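Local structure of ketosynthase (Streptomyces sp. MSC090213JE08, 6KXD) at the interface of chains A and B. The protein condenses acyl chains with malonyl units as the ketosynthase of the ishigamide ketosynthase/chain length factor pair in a highly reducing type II polyketide synthase. Numbering follows the deposited sequence. Chains: chain A, Ketosynthase; chain B, Ketosynthase.

The interface of chains A and B. Residues chain A 181-182, 185, 260-262, 287; chain B 191, 196.
Two leucines form the small apolar centre of this patch of the ketosynthase/chain length factor heterodimer: CD1 of A:Leu262, on strand 255-264, meets CD2 of B:Leu191, on helix 180-193, at 3.8 Å, the side chains crossing at about a right angle. Branched and uncharged, B:Leu191 also lies against the A:Tyr260 hydroxyl and the A:Asp182 carboxylate, packing beside polar groups without competing for their bonds. Next comes the A:Tyr260 ring, whose CE1 side lies over one face of the B:Arg196 guanidinium, off-centre, the planes 36° apart. A tyrosine suits this place because its ring backs the cation while its hydroxyl, OH, donates to OD2 of A:Asp182 at 2.5 Å, from above the carboxylate plane, and so helps fix that group's rotation.

B:Arg196 comes from a loop, its chain bent at chi3 (-107°), and grips A:Asp182 side-on, tip to tip, in a two-pronged salt bridge: NE donates to OD2 and NH2 to OD1, each at 2.9 Å and each on a syn lone pair. The planes are nearly coplanar (25° apart). Arginine suits the place because its flat cation carries enough N-H donors to serve A:Asp182, A:Asp287 and the A:Tyr260 carbonyl at once. A:Asp287 stands almost perpendicular to the guanidinium, and its OD2 accepts from NH2 of B:Arg196 at 2.8 Å, from above the carboxylate plane. An alanine here would remove both carboxylates' cross-chain countercharge, which would probably weaken the chain association. Farther out, A:Arg185 extends from helix 172-185 to salt-bridge OD1 of A:Asp287 through NH1, likely easing the crowding of negative charge, while the backbone N of A:Tyr260 takes the anti lone pair of OD2. At the rim, NH1 of B:Arg196 shares a water with the backbone N of A:Leu262 and reaches the carbonyl O of A:Tyr260 at 2.7 Å, approaching from above the carbonyl plane.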
loop_
_atom_site.group_PDB
_atom_site.type_symbol
_atom_site.label_atom_id
_atom_site.label_comp_id
_atom_site.label_asym_id
_atom_site.label_seq_id
_atom_site.Cartn_x
_atom_site.Cartn_y
_atom_site.Cartn_z
ATOM N N LEU A 181 2.621 -9.508 -10.793
ATOM C CA LEU A 181 3.454 -10.528 -11.357
ATOM C C LEU A 181 3.396 -11.758 -10.456
ATOM O O LEU A 181 3.147 -12.867 -10.924
ATOM C CB LEU A 181 4.876 -9.996 -11.486
ATOM C CG LEU A 181 5.930 -11.053 -11.769
ATOM C CD1 LEU A 181 5.732 -11.610 -13.164
ATOM C CD2 LEU A 181 7.308 -10.452 -11.566
ATOM N N ASP A 182 3.610 -11.558 -9.155
ATOM C CA ASP A 182 3.589 -12.675 -8.225
ATOM C C ASP A 182 2.215 -13.328 -8.222
ATOM O O ASP A 182 2.116 -14.571 -8.144
ATOM C CB ASP A 182 3.955 -12.209 -6.824
ATOM C CG ASP A 182 5.421 -11.905 -6.683
ATOM O OD1 ASP A 182 6.227 -12.449 -7.515
ATOM O OD2 ASP A 182 5.760 -11.179 -5.722
ATOM N N ARG A 185 1.944 -15.286 -11.398
ATOM C CA ARG A 185 2.902 -16.394 -11.392
ATOM C C ARG A 185 2.386 -17.541 -10.514
ATOM O O ARG A 185 2.621 -18.702 -10.844
ATOM C CB ARG A 185 4.283 -15.994 -10.886
ATOM C CG ARG A 185 5.175 -15.377 -11.946
ATOM C CD ARG A 185 6.479 -14.990 -11.269
ATOM N NE ARG A 185 7.479 -14.521 -12.196
ATOM C CZ ARG A 185 8.622 -13.968 -11.817
ATOM N NH1 ARG A 185 9.065 -14.139 -10.578
ATOM N NH2 ARG A 185 9.305 -13.247 -12.682
ATOM N N TYR A 260 10.998 -8.675 -10.471
ATOM C CA TYR A 260 11.256 -7.523 -9.664
ATOM C C TYR A 260 11.980 -7.945 -8.393
ATOM O O TYR A 260 12.117 -9.159 -8.065
ATOM C CB TYR A 260 9.949 -6.760 -9.405
ATOM C CG TYR A 260 9.051 -7.288 -8.317
ATOM C CD1 TYR A 260 8.371 -8.486 -8.493
ATOM C CD2 TYR A 260 8.787 -6.554 -7.163
ATOM C CE1 TYR A 260 7.489 -8.967 -7.545
ATOM C CE2 TYR A 260 7.885 -7.014 -6.212
ATOM C CZ TYR A 260 7.246 -8.225 -6.399
ATOM O OH TYR A 260 6.364 -8.774 -5.548
ATOM N N GLY A 261 12.464 -6.927 -7.691
ATOM C CA GLY A 261 13.097 -7.108 -6.428
ATOM C C GLY A 261 12.606 -6.071 -5.443
ATOM O O GLY A 261 12.409 -4.904 -5.793
ATOM N N LEU A 262 12.448 -6.499 -4.189
ATOM C CA LEU A 262 12.108 -5.632 -3.109
ATOM C C LEU A 262 13.229 -5.770 -2.118
ATOM O O LEU A 262 13.619 -6.887 -1.784
ATOM C CB LEU A 262 10.804 -6.086 -2.447
ATOM C CG LEU A 262 9.569 -6.006 -3.335
ATOM C CD1 LEU A 262 8.360 -6.515 -2.564
ATOM C CD2 LEU A 262 9.333 -4.566 -3.794
ATOM N N ASP A 287 15.600 -12.326 -9.983
ATOM C CA ASP A 287 14.243 -12.749 -10.232
ATOM C C ASP A 287 13.967 -12.793 -11.736
ATOM O O ASP A 287 13.246 -13.650 -12.178
ATOM C CB ASP A 287 13.225 -11.805 -9.592
ATOM C CG ASP A 287 11.808 -12.322 -9.670
ATOM O OD1 ASP A 287 11.623 -13.545 -9.517
ATOM O OD2 ASP A 287 10.894 -11.515 -9.887
ATOM N N LEU B 191 3.856 -13.611 -1.892
ATOM C CA LEU B 191 5.299 -13.356 -2.007
ATOM C C LEU B 191 6.118 -14.527 -1.469
ATOM O O LEU B 191 7.165 -14.851 -2.065
ATOM C CB LEU B 191 5.693 -12.037 -1.339
ATOM C CG LEU B 191 5.692 -10.876 -2.335
ATOM C CD1 LEU B 191 4.283 -10.558 -2.846
ATOM C CD2 LEU B 191 6.334 -9.631 -1.743
ATOM N N ARG B 196 10.009 -14.845 -2.299
ATOM C CA ARG B 196 10.514 -13.494 -2.067
ATOM C C ARG B 196 10.839 -13.279 -0.585
ATOM O O ARG B 196 11.530 -12.343 -0.208
ATOM C CB ARG B 196 9.496 -12.465 -2.571
ATOM C CG ARG B 196 10.018 -11.622 -3.714
ATOM C CD ARG B 196 8.946 -10.795 -4.367
ATOM N NE ARG B 196 8.617 -11.353 -5.647
ATOM C CZ ARG B 196 9.438 -11.356 -6.697
ATOM N NH1 ARG B 196 10.653 -10.844 -6.588
ATOM N NH2 ARG B 196 9.011 -11.838 -7.849
HETATM O O HOH W 1 12.461 -9.790 -4.238
#